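Local atomic coordinates of peptidyl-prolyl cis-trans isomerase cyclophilin-type (Toxoplasma gondii, PDB entry 3BO7), a protein that probably catalyses the cis-trans isomerization of peptide bonds preceding proline and so speeds protein folding, as a member of the cyclophilin family. Residues Ala30-Ser33 / Phe34-Cys38; Gly142-Val145 / Leu146-Trp149. All coordinates share one frame; numbering follows the deposited sequence.

Interaction 1: residues Ala30-Ser33 / Phe34-Cys38; sequences ACDS and FLRLC. With EDO (1,2-ethanediol), chain N.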
ATOM      1  N   ALA A  30     -11.346   2.464  -1.978  1.00 32.44           N
ATOM      2  CA  ALA A  30      -9.929   2.125  -1.977  1.00 32.17           C
ATOM      3  C   ALA A  30      -9.701   0.642  -1.684  1.00 32.15           C
ATOM      4  O   ALA A  30      -8.816   0.018  -2.267  1.00 32.14           O
ATOM      5  CB  ALA A  30      -9.161   3.016  -0.988  1.00 31.87           C
ATOM      6  N   CYS A  31     -10.508   0.081  -0.785  1.00 32.55           N
ATOM      7  CA  CYS A  31     -10.421  -1.339  -0.438  1.00 32.52           C
ATOM      8  C   CYS A  31     -10.895  -2.195  -1.597  1.00 32.53           C
ATOM      9  O   CYS A  31     -10.231  -3.165  -1.977  1.00 32.55           O
ATOM     10  CB  CYS A  31     -11.240  -1.630   0.807  1.00 32.34           C
ATOM     11  SG  CYS A  31     -10.564  -0.854   2.258  1.00 33.35           S
ATOM     12  N   ASP A  32     -12.028  -1.808  -2.173  1.00 32.53           N
ATOM     13  CA  ASP A  32     -12.580  -2.484  -3.346  1.00 32.83           C
ATOM     14  C   ASP A  32     -11.600  -2.511  -4.517  1.00 32.93           C
ATOM     15  O   ASP A  32     -11.308  -3.576  -5.068  1.00 33.45           O
ATOM     16  CB  ASP A  32     -13.883  -1.819  -3.767  1.00 32.67           C
ATOM     17  CG  ASP A  32     -14.737  -2.713  -4.620  1.00 33.63           C
ATOM     18  OD1 ASP A  32     -14.334  -3.875  -4.864  1.00 35.24           O
ATOM     19  OD2 ASP A  32     -15.822  -2.253  -5.042  1.00 33.52           O
ATOM     20  N   SER A  33     -11.081  -1.342  -4.883  1.00 33.09           N
ATOM     21  CA  SER A  33     -10.074  -1.236  -5.938  1.00 32.77           C
ATOM     22  C   SER A  33      -8.916  -2.190  -5.693  1.00 32.65           C
ATOM     23  O   SER A  33      -8.502  -2.921  -6.604  1.00 32.68           O
ATOM     24  CB  SER A  33      -9.549   0.201  -6.040  1.00 32.50           C
ATOM     25  OG  SER A  33      -8.518   0.290  -7.006  1.00 32.08           O
ATOM     26  N   PHE A  34      -8.400  -2.172  -4.462  1.00 32.50           N
ATOM     27  CA  PHE A  34      -7.212  -2.931  -4.094  1.00 32.68           C
ATOM     28  C   PHE A  34      -7.465  -4.431  -4.258  1.00 33.43           C
ATOM     29  O   PHE A  34      -6.631  -5.154  -4.818  1.00 33.50           O
ATOM     30  CB  PHE A  34      -6.808  -2.596  -2.651  1.00 32.61           C
ATOM     31  CG  PHE A  34      -5.440  -3.099  -2.259  1.00 32.24           C
ATOM     32  CD1 PHE A  34      -4.305  -2.330  -2.500  1.00 32.12           C
ATOM     33  CD2 PHE A  34      -5.284  -4.341  -1.646  1.00 32.35           C
ATOM     34  CE1 PHE A  34      -3.030  -2.785  -2.133  1.00 31.83           C
ATOM     35  CE2 PHE A  34      -4.007  -4.807  -1.284  1.00 32.50           C
ATOM     36  CZ  PHE A  34      -2.884  -4.023  -1.532  1.00 31.84           C
ATOM     37  N   LEU A  35      -8.633  -4.874  -3.778  1.00 34.20           N
ATOM     38  CA  LEU A  35      -9.043  -6.275  -3.812  1.00 34.57           C
ATOM     39  C   LEU A  35      -9.346  -6.727  -5.227  1.00 34.75           C
ATOM     40  O   LEU A  35      -9.029  -7.858  -5.602  1.00 35.02           O
ATOM     41  CB  LEU A  35     -10.232  -6.530  -2.861  1.00 34.79           C
ATOM     42  CG  LEU A  35      -9.917  -6.400  -1.355  1.00 34.47           C
ATOM     43  CD1 LEU A  35     -11.180  -6.283  -0.505  1.00 34.62           C
ATOM     44  CD2 LEU A  35      -9.043  -7.543  -0.841  1.00 33.26           C
ATOM     45  N   ARG A  36      -9.935  -5.844  -6.024  1.00 35.23           N
ATOM     46  CA  ARG A  36     -10.117  -6.134  -7.453  1.00 35.63           C
ATOM     47  C   ARG A  36      -8.779  -6.342  -8.177  1.00 36.21           C
ATOM     48  O   ARG A  36      -8.695  -7.159  -9.098  1.00 37.00           O
ATOM     49  CB  ARG A  36     -10.956  -5.061  -8.147  1.00 35.46           C
ATOM     50  CG  ARG A  36     -12.428  -5.069  -7.736  1.00 35.62           C
ATOM     51  CD  ARG A  36     -13.251  -4.112  -8.559  1.00 36.31           C
ATOM     52  NE  ARG A  36     -14.434  -3.643  -7.844  1.00 37.71           N
ATOM     53  CZ  ARG A  36     -15.533  -3.183  -8.439  1.00 38.94           C
ATOM     54  NH1 ARG A  36     -15.602  -3.152  -9.761  1.00 40.44           N
ATOM     55  NH2 ARG A  36     -16.569  -2.763  -7.719  1.00 38.50           N
ATOM     56  N   LEU A  37      -7.741  -5.630  -7.736  1.00 36.18           N
ATOM     57  CA  LEU A  37      -6.390  -5.760  -8.296  1.00 36.11           C
ATOM     58  C   LEU A  37      -5.697  -7.016  -7.787  1.00 36.39           C
ATOM     59  O   LEU A  37      -5.022  -7.705  -8.555  1.00 36.05           O
ATOM     60  CB  LEU A  37      -5.533  -4.522  -7.981  1.00 35.96           C
ATOM     61  CG  LEU A  37      -5.851  -3.195  -8.683  1.00 35.12           C
ATOM     62  CD1 LEU A  37      -5.009  -2.078  -8.099  1.00 33.75           C
ATOM     63  CD2 LEU A  37      -5.647  -3.291 -10.181  1.00 32.39           C
ATOM     64  N   CYS A  38      -5.860  -7.299  -6.490  1.00 36.75           N
ATOM     65  CA  CYS A  38      -5.447  -8.587  -5.916  1.00 37.24           C
ATOM     66  C   CYS A  38      -6.036  -9.781  -6.689  1.00 37.45           C
ATOM     67  O   CYS A  38      -5.351 -10.786  -6.900  1.00 37.52           O
ATOM     68  CB  CYS A  38      -5.828  -8.684  -4.435  1.00 37.03           C
ATOM     69  SG  CYS A  38      -4.855  -7.638  -3.346  1.00 37.18           S
TER
HETATM   70  C1  EDO N 207     -17.989  -0.307  -9.965  1.00 66.42           C
HETATM   71  O1  EDO N 207     -17.458   0.984 -10.288  1.00 66.27           O
HETATM   72  C2  EDO N 207     -18.194  -1.088 -11.259  1.00 67.32           C
HETATM   73  O2  EDO N 207     -18.204  -2.501 -11.005  1.00 67.08           O

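Interaction 2: residues Gly142-Val145 / Leu146-Trp149; sequences GLDV and LRQW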
ATOM      1  N   GLY A 142       3.007  -8.677  11.489  1.00 42.00           N
ATOM      2  CA  GLY A 142       4.224  -8.530  10.697  1.00 42.50           C
ATOM      3  C   GLY A 142       4.923  -7.204  10.932  1.00 43.02           C
ATOM      4  O   GLY A 142       5.679  -6.743  10.083  1.00 43.33           O
ATOM      5  N   LEU A 143       4.682  -6.590  12.088  1.00 43.78           N
ATOM      6  CA  LEU A 143       5.262  -5.286  12.409  1.00 44.33           C
ATOM      7  C   LEU A 143       6.781  -5.357  12.475  1.00 45.18           C
ATOM      8  O   LEU A 143       7.462  -4.351  12.242  1.00 45.49           O
ATOM      9  CB  LEU A 143       4.709  -4.728  13.728  1.00 44.05           C
ATOM     10  CG  LEU A 143       3.258  -4.242  13.853  1.00 43.86           C
ATOM     11  CD1 LEU A 143       3.036  -3.668  15.240  1.00 42.84           C
ATOM     12  CD2 LEU A 143       2.876  -3.215  12.791  1.00 43.70           C
ATOM     13  N   ASP A 144       7.303  -6.544  12.792  1.00 45.93           N
ATOM     14  CA  ASP A 144       8.751  -6.760  12.882  1.00 46.36           C
ATOM     15  C   ASP A 144       9.424  -6.967  11.525  1.00 46.61           C
ATOM     16  O   ASP A 144      10.614  -6.695  11.380  1.00 46.94           O
ATOM     17  CB  ASP A 144       9.086  -7.872  13.885  1.00 46.54           C
ATOM     18  CG  ASP A 144       8.884  -7.420  15.329  0.50 46.60           C
ATOM     19  OD1 ASP A 144       9.870  -7.009  15.976  0.50 45.92           O
ATOM     20  OD2 ASP A 144       7.728  -7.434  15.806  0.50 47.20           O
ATOM     21  N   VAL A 145       8.659  -7.431  10.538  1.00 46.94           N
ATOM     22  CA  VAL A 145       9.108  -7.432   9.138  1.00 47.11           C
ATOM     23  C   VAL A 145       9.268  -5.978   8.668  1.00 47.38           C
ATOM     24  O   VAL A 145      10.254  -5.614   8.021  1.00 47.24           O
ATOM     25  CB  VAL A 145       8.121  -8.212   8.225  1.00 47.14           C
ATOM     26  CG1 VAL A 145       8.354  -7.895   6.741  1.00 46.88           C
ATOM     27  CG2 VAL A 145       8.238  -9.706   8.475  1.00 46.73           C
ATOM     28  N   LEU A 146       8.293  -5.152   9.040  1.00 47.72           N
ATOM     29  CA  LEU A 146       8.284  -3.730   8.727  1.00 47.76           C
ATOM     30  C   LEU A 146       9.497  -3.047   9.338  1.00 47.94           C
ATOM     31  O   LEU A 146      10.166  -2.260   8.670  1.00 48.00           O
ATOM     32  CB  LEU A 146       7.000  -3.101   9.263  1.00 47.59           C
ATOM     33  CG  LEU A 146       6.188  -2.136   8.404  1.00 47.78           C
ATOM     34  CD1 LEU A 146       5.998  -2.634   6.973  1.00 46.90           C
ATOM     35  CD2 LEU A 146       4.838  -1.895   9.085  1.00 47.74           C
ATOM     36  N   ARG A 147       9.787  -3.372  10.599  1.00 48.18           N
ATOM     37  CA  ARG A 147      10.951  -2.834  11.306  1.00 48.15           C
ATOM     38  C   ARG A 147      12.297  -3.203  10.658  1.00 47.94           C
ATOM     39  O   ARG A 147      13.257  -2.442  10.748  1.00 48.00           O
ATOM     40  CB  ARG A 147      10.920  -3.233  12.782  1.00 48.38           C
ATOM     41  CG  ARG A 147       9.874  -2.485  13.583  1.00 48.97           C
ATOM     42  CD  ARG A 147       9.885  -2.869  15.052  1.00 50.77           C
ATOM     43  NE  ARG A 147       8.761  -2.251  15.753  1.00 52.64           N
ATOM     44  CZ  ARG A 147       7.623  -2.872  16.061  1.00 53.86           C
ATOM     45  NH1 ARG A 147       7.440  -4.158  15.758  1.00 55.00           N
ATOM     46  NH2 ARG A 147       6.665  -2.207  16.687  1.00 54.03           N
ATOM     47  N   GLN A 148      12.353  -4.354   9.994  1.00 47.85           N
ATOM     48  CA  GLN A 148      13.538  -4.753   9.232  1.00 47.74           C
ATOM     49  C   GLN A 148      13.625  -4.005   7.904  1.00 47.79           C
ATOM     50  O   GLN A 148      14.721  -3.657   7.453  1.00 48.00           O
ATOM     51  CB  GLN A 148      13.572  -6.271   8.991  1.00 47.72           C
ATOM     52  CG  GLN A 148      13.962  -7.105  10.213  1.00 48.60           C
ATOM     53  CD  GLN A 148      15.191  -6.558  10.947  0.50 48.02           C
ATOM     54  OE1 GLN A 148      16.284  -6.470  10.382  0.50 47.43           O
ATOM     55  NE2 GLN A 148      15.005  -6.185  12.208  0.50 47.23           N
ATOM     56  N   TRP A 149      12.474  -3.769   7.275  1.00 47.24           N
ATOM     57  CA  TRP A 149      12.425  -2.977   6.055  1.00 46.93           C
ATOM     58  C   TRP A 149      12.917  -1.560   6.286  1.00 46.95           C
ATOM     59  O   TRP A 149      13.537  -0.973   5.407  1.00 46.70           O
ATOM     60  CB  TRP A 149      11.017  -2.928   5.478  1.00 46.80           C
ATOM     61  CG  TRP A 149      10.530  -4.222   4.920  1.00 46.59           C
ATOM     62  CD1 TRP A 149      11.218  -5.404   4.833  1.00 46.28           C
ATOM     63  CD2 TRP A 149       9.252  -4.457   4.329  1.00 46.53           C
ATOM     64  NE1 TRP A 149      10.434  -6.364   4.245  1.00 46.68           N
ATOM     65  CE2 TRP A 149       9.222  -5.808   3.922  1.00 46.75           C
ATOM     66  CE3 TRP A 149       8.124  -3.658   4.109  1.00 46.21           C
ATOM     67  CZ2 TRP A 149       8.108  -6.377   3.307  1.00 46.74           C
ATOM     68  CZ3 TRP A 149       7.019  -4.225   3.497  1.00 46.56           C
ATOM     69  CH2 TRP A 149       7.019  -5.570   3.101  1.00 46.68           C
TER

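Interaction 1: residues Ala30-Ser33 / Phe34-Cys38
An i to i+4 salt bridge on the outer side of an amphipathic helix, between D32 and R36, is the polar half of this local contact within helix 28-39. R36 grips the carboxylate side-on with two nitrogens. R36 NE gives a nearly straight bond to D32 OD1 (3.0 Å, 175°), and R36 NH2 reaches D32 OD2 at 2.8 Å. OD1 lies in the guanidinium plane, yet both oxygens are met from above the plane of the carboxylate, because the two flat groups are turned 61° against each other. The torsions explain the meeting: D32, with CG anti to its own backbone N (chi1 -160°), turns the end of its side chain toward R36, whose chain runs extended from CG to NE and crosses it obliquely. The other terminal nitrogen, R36 NH1, donates to O2 of a 1,2-ethanediol molecule, probably a remnant of the crystallisation liquor, at 3.0 Å. The two bonds to D32 fix the rotation of the guanidinium; the diol adds a third in the crystal.

The backbone follows the same spacing. R36 N meets D32 O at 2.8 Å, F34 N binds A30 O and L35 N binds C31 O; L37 N reaches S33 O in a more bent bond of 3.0 Å. S33 OG is held by G82 N of a neighbouring loop. F34 and L35 are buried against the body of the protein, where F34 stacks on F43 and both side chains touch L9 of strand 7-13. Charged pair outside, aromatic and leucine inside: this is the amphipathic helix that closes one end of the cyclophilin beta-barrel.

Interaction 2: residues Gly142-Val145 / Leu146-Trp149
R147 and L143 touch one turn apart in helix 143-149, and the arginine can be followed atom by atom. R147 CB lies 3.7 Å from L143 O, and R147 CG, which sits beside the backbone N, comes closer to L143 O, at 3.3 Å. CD draws away as the chain runs extended from CG to NE. At the tip the guanidinium comes beside L143, meeting it obliquely: R147 NH1 is 3.5 Å from L143 CB, and NH2 approaches L143 CD1. R147 NH1 also forms a salt bridge with D144 OD2, at 3.3 Å, a rather long single-nitrogen pairing in which the acid oxygen lies at the guanidinium's edge, near its plane. The carboxylate and guanidinium planes stand 53° apart.

The short helix follows strand 135-141 and packs across one end of the cyclophilin beta-barrel, with G142 at its N-cap position. The positive phi of G142 (111°) would press a side chain against the preceding carbonyl, a strain that glycine avoids. L146 N bonds to G142 O, and R147 N binds L143 O to continue the turn.

On the barrel side, V145 and W149 lie side by side and point the same way. V145 CG1, anti to its backbone N (chi1 164°), rests 3.4 Å above one face of the W149 indole, offset toward the rim, with CE2 and NE1 its nearest ring atoms. V145 O accepts from W149 N at 3.0 Å and also lies over a face of the ring. W149 NE1 is satisfied by Q15 O, while V145, L146 and W149 all touch L18 of strand 16-22.

In the fold
From the N terminus, strands 7-13 and 16-22 come first, and helix 28-39, carrying interaction 1, follows after a short connection. The chain then builds most of the remaining sheet before strand 135-141 leads into helix 143-149 and interaction 2; strand 166-171 returns to pair with strand 7-13. Each contact closes just one or two helical turns, so the two stand in series, neither nesting nor crossing. The centres of interactions 1 and 2 are about 23 Å apart, on opposite sides of the chain's centre, and the nearest atoms of interactions 1 and 2 stay about 11 Å apart. Strand 16-22 is common ground: L22 meets residues 30-38, whereas L18 meets residues 142-149, joining both helices to the same barrel.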